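PDB 6B2V: SorB from Sorangium cellulosum, which takes part in making the polyketide antibiotic sorangicin on a trans-acyltransferase assembly line, this chain being the pyran synthase domain of module nine. Local coordinates for residues R33-A38 with E102-L107; P29-E34 with A71-E76; I218-I223 with V251-A256. All coordinates share one frame; numbering follows the deposited sequence.

Overall arrangement
The pyran synthase domain pairs two predicted hotdog folds, and the three contacts sample both. Contacts 1 and 2 lie in the N-terminal one, with centres 9 Å apart. They share Arg33 and Glu34 of strand 33-35 and touch where Val105 and Leu107 of strand 101-110 pack on helix 64-77. Contact 1 is on the surface, contact 2 in the buried layer between chain and helix. Contact 3 follows later in the chain and joins helix 207-225 to strand 250-255 of the C-terminal hotdog. Its centre is 35 Å from that of contact 1 and 30 Å from that of contact 2, across the chain's centre. Each half thus packs a helix of its own.

Contact 1 of 3, residues R33-A38 with E102-L107; sequences REVADA and ELRVVL
The guanidinium of Arg33 and the carboxylate of Glu102 meet obliquely, their planes turned 45° apart. NH2 of Arg33 lies 3.3 Å from OE2 of Glu102, a long, weak salt bridge on the surface of the predicted N-terminal hotdog fold. Strands 33-35 and 101-110 are not direct neighbours in the sheet: strand 41-48 runs between them, pairing with Arg33 and Val35 through Ala45 and Ala43 and with Leu103 and Val105 through Ala46 and Phe44. Side chains must therefore span the gap, and Val35 and Arg104 keep their CA atoms 8.7 Å apart. CG of Arg33 sits between the backbone N and the carbonyl carbon (chi1 66°), and from there the chain runs extended until it crosses the Glu102 side chain at about a right angle. The second carboxylate oxygen, OE1 of Glu102, makes a long salt bridge of 3.7 Å with NH2 of Arg104, giving a small network in which one glutamate serves two arginines. CG1 of Val35 comes obliquely to the Arg104 guanidinium, 4.3 Å from NE, adding an apolar touch beside the charges. At the other end Asp37 has its main polar partner in Arg41, while its OD2, the oxygen paired with Arg41, also rests 3.7 Å from CG1 of Val106.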
ATOM      1  N   ARG A  33      -6.380  11.183 -17.579  1.00 25.89           N
ATOM      2  CA  ARG A  33      -5.890  12.023 -18.662  1.00 27.92           C
ATOM      3  C   ARG A  33      -4.561  12.662 -18.308  1.00 31.90           C
ATOM      4  O   ARG A  33      -4.197  12.770 -17.139  1.00 27.28           O
ATOM      5  CB  ARG A  33      -6.977  13.005 -19.105  1.00 31.18           C
ATOM      6  CG  ARG A  33      -7.350  14.035 -18.052  1.00 32.77           C
ATOM      7  CD  ARG A  33      -8.500  14.914 -18.522  1.00 39.54           C
ATOM      8  NE  ARG A  33      -8.841  15.941 -17.539  1.00 45.79           N
ATOM      9  CZ  ARG A  33      -9.630  15.738 -16.489  1.00 47.41           C
ATOM     10  NH1 ARG A  33     -10.165  14.543 -16.280  1.00 46.39           N
ATOM     11  NH2 ARG A  33      -9.885  16.730 -15.647  1.00 44.56           N
ATOM     12  N   GLU A  34      -3.841  13.082 -19.340  1.00 27.34           N
ATOM     13  CA  GLU A  34      -2.613  13.816 -19.151  1.00 25.48           C
ATOM     14  C   GLU A  34      -2.991  15.300 -19.161  1.00 27.74           C
ATOM     15  O   GLU A  34      -3.809  15.710 -19.913  1.00 33.32           O
ATOM     16  CB  GLU A  34      -1.519  13.486 -20.169  1.00 28.06           C
ATOM     17  CG  GLU A  34      -0.252  14.276 -19.907  1.00 30.18           C
ATOM     18  CD  GLU A  34       1.014  13.741 -20.504  1.00 32.45           C
ATOM     19  OE1 GLU A  34       0.991  12.755 -21.191  1.00 34.30           O
ATOM     20  OE2 GLU A  34       2.018  14.326 -20.238  1.00 33.93           O
ATOM     21  N   VAL A  35      -2.333  16.055 -18.313  1.00 27.39           N
ATOM     22  CA  VAL A  35      -2.603  17.434 -18.139  1.00 33.07           C
ATOM     23  C   VAL A  35      -1.348  18.271 -18.338  1.00 31.57           C
ATOM     24  O   VAL A  35      -0.285  17.858 -18.047  1.00 34.20           O
ATOM     25  CB  VAL A  35      -3.271  17.551 -16.781  1.00 34.40           C
ATOM     26  CG1 VAL A  35      -2.644  18.491 -15.829  1.00 38.89           C
ATOM     27  CG2 VAL A  35      -4.750  17.643 -16.918  1.00 36.25           C
ATOM     28  N   ALA A  36      -1.509  19.449 -18.909  1.00 41.05           N
ATOM     29  CA  ALA A  36      -0.361  20.270 -19.222  1.00 38.30           C
ATOM     30  C   ALA A  36       0.404  20.838 -18.051  1.00 39.29           C
ATOM     31  O   ALA A  36      -0.165  21.245 -17.099  1.00 43.73           O
ATOM     32  CB  ALA A  36      -0.738  21.352 -20.211  1.00 41.57           C
ATOM     33  N   ASP A  37       1.714  20.823 -18.188  1.00 41.07           N
ATOM     34  CA  ASP A  37       2.671  21.306 -17.230  1.00 43.66           C
ATOM     35  C   ASP A  37       3.941  21.785 -17.950  1.00 43.55           C
ATOM     36  O   ASP A  37       4.142  21.536 -19.116  1.00 44.28           O
ATOM     37  CB  ASP A  37       3.032  20.231 -16.217  1.00 42.11           C
ATOM     38  CG  ASP A  37       3.210  20.772 -14.839  1.00 45.03           C
ATOM     39  OD1 ASP A  37       3.113  21.956 -14.628  1.00 47.94           O
ATOM     40  OD2 ASP A  37       3.437  20.002 -13.929  1.00 48.51           O
ATOM     41  N   ALA A  38       4.865  22.320 -17.177  1.00 47.42           N
ATOM     42  CA  ALA A  38       6.090  22.914 -17.680  1.00 43.45           C
ATOM     43  C   ALA A  38       7.380  22.390 -17.145  1.00 45.33           C
ATOM     44  O   ALA A  38       7.411  21.705 -16.186  1.00 47.51           O
ATOM     45  CB  ALA A  38       6.062  24.364 -17.330  1.00 43.84           C
ATOM     46  N   GLU A 102     -11.325  15.997  -8.387  1.00 21.48           N
ATOM     47  CA  GLU A 102     -10.219  15.655  -9.217  1.00 20.56           C
ATOM     48  C   GLU A 102      -8.980  15.434  -8.375  1.00 20.71           C
ATOM     49  O   GLU A 102      -8.786  16.087  -7.432  1.00 21.99           O
ATOM     50  CB  GLU A 102      -9.941  16.780 -10.204  1.00 23.23           C
ATOM     51  CG  GLU A 102      -8.746  16.570 -11.113  1.00 27.25           C
ATOM     52  CD  GLU A 102      -8.220  17.837 -11.817  1.00 26.73           C
ATOM     53  OE1 GLU A 102      -7.593  18.689 -11.224  1.00 35.10           O
ATOM     54  OE2 GLU A 102      -8.377  17.940 -12.978  1.00 29.61           O
ATOM     55  N   LEU A 103      -8.183  14.460  -8.749  1.00 18.30           N
ATOM     56  CA  LEU A 103      -6.905  14.200  -8.119  1.00 18.90           C
ATOM     57  C   LEU A 103      -5.856  14.315  -9.201  1.00 16.81           C
ATOM     58  O   LEU A 103      -6.046  13.789 -10.251  1.00 18.10           O
ATOM     59  CB  LEU A 103      -6.883  12.810  -7.506  1.00 19.09           C
ATOM     60  CG  LEU A 103      -5.924  12.531  -6.393  1.00 20.91           C
ATOM     61  CD1 LEU A 103      -6.055  13.486  -5.259  1.00 17.23           C
ATOM     62  CD2 LEU A 103      -6.166  11.136  -5.891  1.00 18.43           C
ATOM     63  N   ARG A 104      -4.776  14.997  -8.892  1.00 16.93           N
ATOM     64  CA  ARG A 104      -3.696  15.206  -9.829  1.00 19.21           C
ATOM     65  C   ARG A 104      -2.395  14.703  -9.287  1.00 18.35           C
ATOM     66  O   ARG A 104      -2.188  14.792  -8.144  1.00 18.10           O
ATOM     67  CB  ARG A 104      -3.574  16.693 -10.152  1.00 20.05           C
ATOM     68  CG  ARG A 104      -2.546  17.016 -11.200  1.00 22.99           C
ATOM     69  CD  ARG A 104      -2.368  18.504 -11.413  1.00 24.32           C
ATOM     70  NE  ARG A 104      -3.610  19.202 -11.697  1.00 26.47           N
ATOM     71  CZ  ARG A 104      -3.724  20.520 -11.607  1.00 32.69           C
ATOM     72  NH1 ARG A 104      -2.703  21.235 -11.214  1.00 28.05           N
ATOM     73  NH2 ARG A 104      -4.849  21.127 -11.873  1.00 32.49           N
ATOM     74  N   VAL A 105      -1.583  14.104 -10.140  1.00 17.84           N
ATOM     75  CA  VAL A 105      -0.291  13.646  -9.739  1.00 18.15           C
ATOM     76  C   VAL A 105       0.721  14.270 -10.666  1.00 19.00           C
ATOM     77  O   VAL A 105       0.595  14.160 -11.830  1.00 20.84           O
ATOM     78  CB  VAL A 105      -0.196  12.104  -9.719  1.00 18.52           C
ATOM     79  CG1 VAL A 105      -0.542  11.509 -11.041  1.00 20.43           C
ATOM     80  CG2 VAL A 105       1.166  11.649  -9.297  1.00 18.74           C
ATOM     81  N   VAL A 106       1.718  14.907 -10.101  1.00 18.38           N
ATOM     82  CA  VAL A 106       2.767  15.567 -10.843  1.00 20.92           C
ATOM     83  C   VAL A 106       4.092  14.831 -10.663  1.00 19.61           C
ATOM     84  O   VAL A 106       4.474  14.531  -9.589  1.00 18.11           O
ATOM     85  CB  VAL A 106       2.924  17.016 -10.347  1.00 22.36           C
ATOM     86  CG1 VAL A 106       4.032  17.750 -11.079  1.00 25.50           C
ATOM     87  CG2 VAL A 106       1.650  17.758 -10.534  1.00 22.69           C
ATOM     88  N   LEU A 107       4.771  14.571 -11.762  1.00 20.30           N
ATOM     89  CA  LEU A 107       6.034  13.892 -11.761  1.00 21.13           C
ATOM     90  C   LEU A 107       7.125  14.854 -12.147  1.00 24.66           C
ATOM     91  O   LEU A 107       6.970  15.521 -13.084  1.00 28.05           O
ATOM     92  CB  LEU A 107       6.015  12.792 -12.794  1.00 22.60           C
ATOM     93  CG  LEU A 107       4.897  11.764 -12.690  1.00 22.42           C
ATOM     94  CD1 LEU A 107       5.017  10.745 -13.820  1.00 22.28           C
ATOM     95  CD2 LEU A 107       4.998  11.072 -11.352  1.00 20.25           C
TER

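Contact 2 of 3, residues P29-E34 with A71-E76; sequences PLVHRE and ARAAAE
With CG1 of Val31 anti to its backbone N (chi1 179°), the other methyl, CG2, is set beside that N and faces helix 64-77, where it lies 3.8 Å from CB of Ala73. This is the helix packed against the sheet of the predicted N-terminal hotdog fold, and Val31 belongs to the chain that leads into edge strand 33-35. The same CG2 is 3.9 Å from the backbone N of Ala74 and 4.4 Å from CB of Ala74, so a single methyl settles against two successive small residues. Their lack of bulk lets the chain come close: the CA atoms of Val31 and Ala74 are 6.3 Å apart. Leu30 covers neighbouring ground, on Met70 and Glu69 of the helix and Phe48 of strand 41-48, while Phe44 of that strand packs on Ala74. Just beyond Val31, the backbones of His32 and Arg33 share one partner, Ala45, across the strand pair, which makes a classic beta bulge. His32 turns its ring back over the preceding turn, NE2 donating to O of Pro29 at 3.0 Å with an N-H...O angle of 139°; the donor stands above the carbonyl plane. On the helix, Arg72 makes a salt bridge to Glu69 through NH2 and another to Glu76 one turn on. In the latter, NH1 of Arg72 reaches OE2 of Glu76 at 3.0 Å, from above the carboxylate plane but within the guanidinium's own.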
ATOM      1  N   PRO A  29      -7.927   2.817 -13.817  1.00 21.25           N
ATOM      2  CA  PRO A  29      -8.970   3.410 -12.988  1.00 21.45           C
ATOM      3  C   PRO A  29      -8.553   4.695 -12.271  1.00 19.74           C
ATOM      4  O   PRO A  29      -9.373   5.448 -11.883  1.00 21.53           O
ATOM      5  CB  PRO A  29      -9.257   2.333 -11.963  1.00 26.52           C
ATOM      6  CG  PRO A  29      -8.902   1.083 -12.665  1.00 25.38           C
ATOM      7  CD  PRO A  29      -7.718   1.404 -13.474  1.00 21.95           C
ATOM      8  N   LEU A  30      -7.274   4.840 -12.045  1.00 20.77           N
ATOM      9  CA  LEU A  30      -6.790   6.000 -11.305  1.00 19.20           C
ATOM     10  C   LEU A  30      -6.109   7.087 -12.109  1.00 19.18           C
ATOM     11  O   LEU A  30      -5.711   8.058 -11.569  1.00 21.34           O
ATOM     12  CB  LEU A  30      -5.909   5.567 -10.129  1.00 18.86           C
ATOM     13  CG  LEU A  30      -6.410   4.420  -9.262  1.00 17.16           C
ATOM     14  CD1 LEU A  30      -5.327   4.054  -8.286  1.00 17.03           C
ATOM     15  CD2 LEU A  30      -7.687   4.755  -8.526  1.00 18.81           C
ATOM     16  N   VAL A  31      -5.904   6.868 -13.382  1.00 20.23           N
ATOM     17  CA  VAL A  31      -5.291   7.847 -14.227  1.00 20.64           C
ATOM     18  C   VAL A  31      -6.113   8.017 -15.481  1.00 22.50           C
ATOM     19  O   VAL A  31      -6.077   7.199 -16.308  1.00 25.71           O
ATOM     20  CB  VAL A  31      -3.907   7.377 -14.634  1.00 22.81           C
ATOM     21  CG1 VAL A  31      -3.261   8.382 -15.535  1.00 22.83           C
ATOM     22  CG2 VAL A  31      -3.068   7.134 -13.412  1.00 22.14           C
ATOM     23  N   HIS A  32      -6.857   9.103 -15.575  1.00 23.09           N
ATOM     24  CA  HIS A  32      -7.712   9.321 -16.726  1.00 23.47           C
ATOM     25  C   HIS A  32      -7.185  10.173 -17.870  1.00 26.49           C
ATOM     26  O   HIS A  32      -7.528   9.944 -18.987  1.00 26.78           O
ATOM     27  CB  HIS A  32      -9.050   9.856 -16.269  1.00 22.92           C
ATOM     28  CG  HIS A  32      -9.719   9.027 -15.229  1.00 24.88           C
ATOM     29  ND1 HIS A  32     -10.763   9.481 -14.471  1.00 26.57           N
ATOM     30  CD2 HIS A  32      -9.501   7.758 -14.837  1.00 27.02           C
ATOM     31  CE1 HIS A  32     -11.149   8.536 -13.647  1.00 29.57           C
ATOM     32  NE2 HIS A  32     -10.396   7.477 -13.849  1.00 25.63           N
ATOM     33  N   ARG A  33      -6.380  11.183 -17.579  1.00 25.89           N
ATOM     34  CA  ARG A  33      -5.890  12.023 -18.662  1.00 27.92           C
ATOM     35  C   ARG A  33      -4.561  12.662 -18.308  1.00 31.90           C
ATOM     36  O   ARG A  33      -4.197  12.770 -17.139  1.00 27.28           O
ATOM     37  CB  ARG A  33      -6.977  13.005 -19.105  1.00 31.18           C
ATOM     38  CG  ARG A  33      -7.350  14.035 -18.052  1.00 32.77           C
ATOM     39  CD  ARG A  33      -8.500  14.914 -18.522  1.00 39.54           C
ATOM     40  NE  ARG A  33      -8.841  15.941 -17.539  1.00 45.79           N
ATOM     41  CZ  ARG A  33      -9.630  15.738 -16.489  1.00 47.41           C
ATOM     42  NH1 ARG A  33     -10.165  14.543 -16.280  1.00 46.39           N
ATOM     43  NH2 ARG A  33      -9.885  16.730 -15.647  1.00 44.56           N
ATOM     44  N   GLU A  34      -3.841  13.082 -19.340  1.00 27.34           N
ATOM     45  CA  GLU A  34      -2.613  13.816 -19.151  1.00 25.48           C
ATOM     46  C   GLU A  34      -2.991  15.300 -19.161  1.00 27.74           C
ATOM     47  O   GLU A  34      -3.809  15.710 -19.913  1.00 33.32           O
ATOM     48  CB  GLU A  34      -1.519  13.486 -20.169  1.00 28.06           C
ATOM     49  CG  GLU A  34      -0.252  14.276 -19.907  1.00 30.18           C
ATOM     50  CD  GLU A  34       1.014  13.741 -20.504  1.00 32.45           C
ATOM     51  OE1 GLU A  34       0.991  12.755 -21.191  1.00 34.30           O
ATOM     52  OE2 GLU A  34       2.018  14.326 -20.238  1.00 33.93           O
ATOM     53  N   ALA A  71       0.524   6.742  -8.644  1.00 13.63           N
ATOM     54  CA  ALA A  71       1.795   7.259  -9.041  1.00 14.25           C
ATOM     55  C   ALA A  71       2.513   6.330 -10.018  1.00 18.37           C
ATOM     56  O   ALA A  71       3.039   6.769 -10.967  1.00 17.77           O
ATOM     57  CB  ALA A  71       2.657   7.490  -7.838  1.00 16.44           C
ATOM     58  N   ARG A  72       2.499   5.047  -9.734  1.00 15.48           N
ATOM     59  CA  ARG A  72       3.095   4.075 -10.620  1.00 19.36           C
ATOM     60  C   ARG A  72       2.392   4.058 -11.968  1.00 20.99           C
ATOM     61  O   ARG A  72       3.028   4.021 -12.972  1.00 20.20           O
ATOM     62  CB  ARG A  72       3.011   2.674 -10.005  1.00 17.10           C
ATOM     63  CG  ARG A  72       3.635   1.536 -10.818  1.00 21.31           C
ATOM     64  CD  ARG A  72       2.898   0.211 -10.564  1.00 22.44           C
ATOM     65  NE  ARG A  72       1.520   0.188 -10.989  1.00 19.66           N
ATOM     66  CZ  ARG A  72       1.117   0.176 -12.239  1.00 21.66           C
ATOM     67  NH1 ARG A  72       1.987   0.163 -13.210  1.00 26.04           N
ATOM     68  NH2 ARG A  72      -0.144   0.156 -12.519  1.00 21.66           N
ATOM     69  N   ALA A  73       1.070   4.072 -11.958  1.00 18.09           N
ATOM     70  CA  ALA A  73       0.318   4.062 -13.189  1.00 18.03           C
ATOM     71  C   ALA A  73       0.612   5.308 -14.016  1.00 20.16           C
ATOM     72  O   ALA A  73       0.703   5.234 -15.205  1.00 22.69           O
ATOM     73  CB  ALA A  73      -1.137   3.926 -12.903  1.00 19.53           C
ATOM     74  N   ALA A  74       0.745   6.446 -13.371  1.00 19.52           N
ATOM     75  CA  ALA A  74       1.053   7.675 -14.092  1.00 20.60           C
ATOM     76  C   ALA A  74       2.430   7.611 -14.739  1.00 22.21           C
ATOM     77  O   ALA A  74       2.620   8.068 -15.820  1.00 22.49           O
ATOM     78  CB  ALA A  74       0.920   8.891 -13.193  1.00 20.46           C
ATOM     79  N   ALA A  75       3.388   7.076 -14.025  1.00 20.29           N
ATOM     80  CA  ALA A  75       4.705   6.912 -14.557  1.00 19.80           C
ATOM     81  C   ALA A  75       4.692   5.938 -15.739  1.00 23.58           C
ATOM     82  O   ALA A  75       5.396   6.156 -16.682  1.00 24.80           O
ATOM     83  CB  ALA A  75       5.663   6.453 -13.487  1.00 19.00           C
ATOM     84  N   GLU A  76       3.895   4.871 -15.653  1.00 20.00           N
ATOM     85  CA  GLU A  76       3.768   3.896 -16.749  1.00 23.36           C
ATOM     86  C   GLU A  76       3.165   4.583 -17.948  1.00 28.70           C
ATOM     87  O   GLU A  76       3.535   4.313 -19.043  1.00 29.05           O
ATOM     88  CB  GLU A  76       2.964   2.633 -16.370  1.00 25.05           C
ATOM     89  CG  GLU A  76       3.141   1.476 -17.309  1.00 32.54           C
ATOM     90  CD  GLU A  76       2.701   0.136 -16.755  1.00 34.31           C
ATOM     91  OE1 GLU A  76       3.400  -0.842 -16.970  1.00 34.02           O
ATOM     92  OE2 GLU A  76       1.666   0.075 -16.151  1.00 31.78           O
TER

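Contact 3 of 3, residues I218-I223 with V251-A256; sequences IFLSLI and VHARRA
Leu220 carries the tight part of this contact almost alone: its CD2 methyl presses on the backbone of strand 250-255, 3.5 Å from O of Ala253 and likewise 3.5 Å from N of Arg254. Both atoms belong to the one peptide group that joins those residues, so the methyl lies against the amide itself. It also touches CB of Ala253 at 4.2 Å and comes within 4.3 Å of N of Arg255. CG of Leu220 stays roughly anti to the backbone N (chi1 -154°), a setting that carries the branched end from the helix out to the strand. Helix 207-225 is the long helix of the predicted C-terminal hotdog fold, laid over its sheet; the axes of 218-223 and 251-255 run in broadly the same direction, inclined by 33°, and approach to 8.5 Å. The small side chain of Ala253 points to the helix and meets Ala217 there as well, and two residues back Val251 packs on Pro216.

The outer end is looser and more polar. Arg254 has its CB directed away from the helix, and its NH1 forms a weak, long ion pair with Asp271. Arg255, partly exposed, makes a salt bridge to Asp259 through NH1 and a hydrogen bond through NH2 to OE1 of Gln224 in helix 207-225, so its guanidinium ties strand end to helix end beyond the Leu220 packing. No hydrogen bond links the two segments themselves. The backbone of Ala253, Arg254 and Arg255 instead pairs with Ala188, Asp269 and His186 on neighbouring parts of the same chain, which implies that the strand's backbone is hydrogen-bonded laterally within its sheet, and the helix meets it through a methyl that makes no polar bond.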
ATOM      1  N   ILE A 218      -0.412  -3.233  10.302  1.00 12.56           N
ATOM      2  CA  ILE A 218      -1.104  -2.305  11.149  1.00 11.08           C
ATOM      3  C   ILE A 218      -1.638  -2.997  12.410  1.00 13.11           C
ATOM      4  O   ILE A 218      -1.516  -2.492  13.467  1.00 12.30           O
ATOM      5  CB  ILE A 218      -2.206  -1.592  10.388  1.00 12.28           C
ATOM      6  CG1 ILE A 218      -1.593  -0.695   9.361  1.00 13.47           C
ATOM      7  CG2 ILE A 218      -3.093  -0.811  11.337  1.00 14.93           C
ATOM      8  CD1 ILE A 218      -2.538  -0.283   8.279  1.00 16.82           C
ATOM      9  N   PHE A 219      -2.143  -4.202  12.241  1.00 12.07           N
ATOM     10  CA  PHE A 219      -2.602  -4.973  13.362  1.00 12.32           C
ATOM     11  C   PHE A 219      -1.435  -5.197  14.346  1.00 13.47           C
ATOM     12  O   PHE A 219      -1.591  -5.030  15.506  1.00 13.51           O
ATOM     13  CB  PHE A 219      -3.213  -6.302  12.834  1.00 13.05           C
ATOM     14  CG  PHE A 219      -3.534  -7.297  13.891  1.00 15.45           C
ATOM     15  CD1 PHE A 219      -2.595  -8.162  14.303  1.00 17.79           C
ATOM     16  CD2 PHE A 219      -4.749  -7.321  14.461  1.00 17.86           C
ATOM     17  CE1 PHE A 219      -2.852  -9.064  15.289  1.00 16.68           C
ATOM     18  CE2 PHE A 219      -5.037  -8.242  15.444  1.00 19.93           C
ATOM     19  CZ  PHE A 219      -4.085  -9.101  15.852  1.00 17.96           C
ATOM     20  N   LEU A 220      -0.265  -5.517  13.843  1.00 12.62           N
ATOM     21  CA  LEU A 220       0.888  -5.706  14.674  1.00 12.60           C
ATOM     22  C   LEU A 220       1.267  -4.420  15.429  1.00 13.85           C
ATOM     23  O   LEU A 220       1.610  -4.450  16.554  1.00 14.71           O
ATOM     24  CB  LEU A 220       2.064  -6.193  13.835  1.00 16.35           C
ATOM     25  CG  LEU A 220       3.169  -6.999  14.411  1.00 19.18           C
ATOM     26  CD1 LEU A 220       2.634  -8.129  15.265  1.00 14.88           C
ATOM     27  CD2 LEU A 220       3.931  -7.552  13.235  1.00 15.04           C
ATOM     28  N   SER A 221       1.157  -3.289  14.739  1.00 12.25           N
ATOM     29  CA  SER A 221       1.484  -1.999  15.333  1.00 14.07           C
ATOM     30  C   SER A 221       0.587  -1.759  16.511  1.00 14.96           C
ATOM     31  O   SER A 221       1.029  -1.341  17.492  1.00 15.72           O
ATOM     32  CB  SER A 221       1.322  -0.853  14.295  1.00 13.51           C
ATOM     33  OG  SER A 221       1.754   0.403  14.779  1.00 15.86           O
ATOM     34  N   LEU A 222      -0.680  -2.047  16.352  1.00 14.24           N
ATOM     35  CA  LEU A 222      -1.644  -1.900  17.441  1.00 14.13           C
ATOM     36  C   LEU A 222      -1.391  -2.837  18.628  1.00 17.98           C
ATOM     37  O   LEU A 222      -1.327  -2.418  19.744  1.00 16.57           O
ATOM     38  CB  LEU A 222      -3.066  -2.077  16.924  1.00 13.77           C
ATOM     39  CG  LEU A 222      -3.502  -0.962  15.985  1.00 17.27           C
ATOM     40  CD1 LEU A 222      -4.825  -1.358  15.379  1.00 23.70           C
ATOM     41  CD2 LEU A 222      -3.643   0.335  16.702  1.00 19.91           C
ATOM     42  N   ILE A 223      -1.102  -4.144  18.210  1.00 14.46           N
ATOM     43  CA  ILE A 223      -1.031  -4.940  19.424  1.00 16.87           C
ATOM     44  C   ILE A 223       0.311  -4.769  20.131  1.00 19.56           C
ATOM     45  O   ILE A 223       0.360  -4.668  21.357  1.00 18.85           O
ATOM     46  CB  ILE A 223      -1.256  -6.436  19.132  1.00 20.15           C
ATOM     47  CG1 ILE A 223      -0.165  -6.969  18.202  1.00 24.24           C
ATOM     48  CG2 ILE A 223      -2.634  -6.658  18.527  1.00 27.20           C
ATOM     49  CD1 ILE A 223       0.932  -7.725  18.919  1.00 29.66           C
ATOM     50  N   VAL A 251       0.950 -13.019   3.727  1.00  8.72           N
ATOM     51  CA  VAL A 251       1.475 -11.714   4.077  1.00  8.30           C
ATOM     52  C   VAL A 251       2.257 -11.937   5.399  1.00  8.52           C
ATOM     53  O   VAL A 251       1.730 -12.440   6.305  1.00  9.71           O
ATOM     54  CB  VAL A 251       0.357 -10.703   4.271  1.00  8.85           C
ATOM     55  CG1 VAL A 251       0.889  -9.395   4.800  1.00 10.03           C
ATOM     56  CG2 VAL A 251      -0.355 -10.425   2.978  1.00 11.74           C
ATOM     57  N   HIS A 252       3.510 -11.519   5.401  1.00  8.76           N
ATOM     58  CA  HIS A 252       4.445 -11.653   6.493  1.00  8.65           C
ATOM     59  C   HIS A 252       4.914 -10.285   6.932  1.00 10.27           C
ATOM     60  O   HIS A 252       5.630  -9.679   6.274  1.00 10.68           O
ATOM     61  CB  HIS A 252       5.640 -12.473   6.038  1.00 11.51           C
ATOM     62  CG  HIS A 252       6.648 -12.733   7.118  1.00  9.82           C
ATOM     63  ND1 HIS A 252       8.000 -12.742   6.894  1.00 13.35           N
ATOM     64  CD2 HIS A 252       6.487 -12.955   8.437  1.00 12.13           C
ATOM     65  CE1 HIS A 252       8.619 -12.966   8.034  1.00 14.83           C
ATOM     66  NE2 HIS A 252       7.716 -13.144   8.977  1.00 12.81           N
ATOM     67  N   ALA A 253       4.473  -9.909   8.116  1.00  8.95           N
ATOM     68  CA  ALA A 253       4.786  -8.643   8.741  1.00  9.81           C
ATOM     69  C   ALA A 253       5.546  -8.808  10.044  1.00 10.65           C
ATOM     70  O   ALA A 253       5.288  -9.672  10.795  1.00 10.99           O
ATOM     71  CB  ALA A 253       3.489  -7.934   9.106  1.00 11.59           C
ATOM     72  N   ARG A 254       6.230  -7.701  10.539  1.00 10.50           N
ATOM     73  CA  ARG A 254       7.346  -7.879  11.430  1.00 10.07           C
ATOM     74  C   ARG A 254       8.000  -6.528  11.683  1.00 11.43           C
ATOM     75  O   ARG A 254       7.905  -5.647  10.935  1.00 11.07           O
ATOM     76  CB  ARG A 254       8.399  -8.874  10.846  1.00 12.84           C
ATOM     77  CG  ARG A 254       9.046  -8.432   9.571  1.00 14.30           C
ATOM     78  CD  ARG A 254       9.996  -9.481   8.988  1.00 13.63           C
ATOM     79  NE  ARG A 254      10.625  -8.978   7.782  1.00 22.74           N
ATOM     80  CZ  ARG A 254      10.075  -9.012   6.598  1.00 22.53           C
ATOM     81  NH1 ARG A 254      10.705  -8.476   5.565  1.00 24.73           N
ATOM     82  NH2 ARG A 254       8.892  -9.543   6.466  1.00 21.18           N
ATOM     83  N   ARG A 255       8.093  -6.332  13.024  1.00 11.32           N
ATOM     84  CA  ARG A 255       8.676  -5.098  13.458  1.00 14.01           C
ATOM     85  C   ARG A 255      10.023  -4.985  12.741  1.00 13.56           C
ATOM     86  O   ARG A 255      10.739  -5.917  12.677  1.00 15.13           O
ATOM     87  CB  ARG A 255       8.806  -5.063  14.994  1.00 14.78           C
ATOM     88  CG  ARG A 255       9.365  -3.790  15.623  1.00 15.65           C
ATOM     89  CD  ARG A 255       8.445  -2.596  15.508  1.00 15.56           C
ATOM     90  NE  ARG A 255       8.852  -1.436  16.314  1.00 22.93           N
ATOM     91  CZ  ARG A 255       8.563  -1.273  17.581  1.00 26.67           C
ATOM     92  NH1 ARG A 255       8.999  -0.213  18.200  1.00 25.28           N
ATOM     93  NH2 ARG A 255       7.865  -2.152  18.247  1.00 25.95           N
ATOM     94  N   ALA A 256      10.330  -3.788  12.266  1.00 14.30           N
ATOM     95  CA  ALA A 256      11.568  -3.523  11.600  1.00 15.87           C
ATOM     96  C   ALA A 256      12.726  -3.497  12.580  1.00 18.68           C
ATOM     97  O   ALA A 256      12.551  -3.442  13.741  1.00 19.17           O
ATOM     98  CB  ALA A 256      11.482  -2.214  10.861  1.00 16.24           C
TER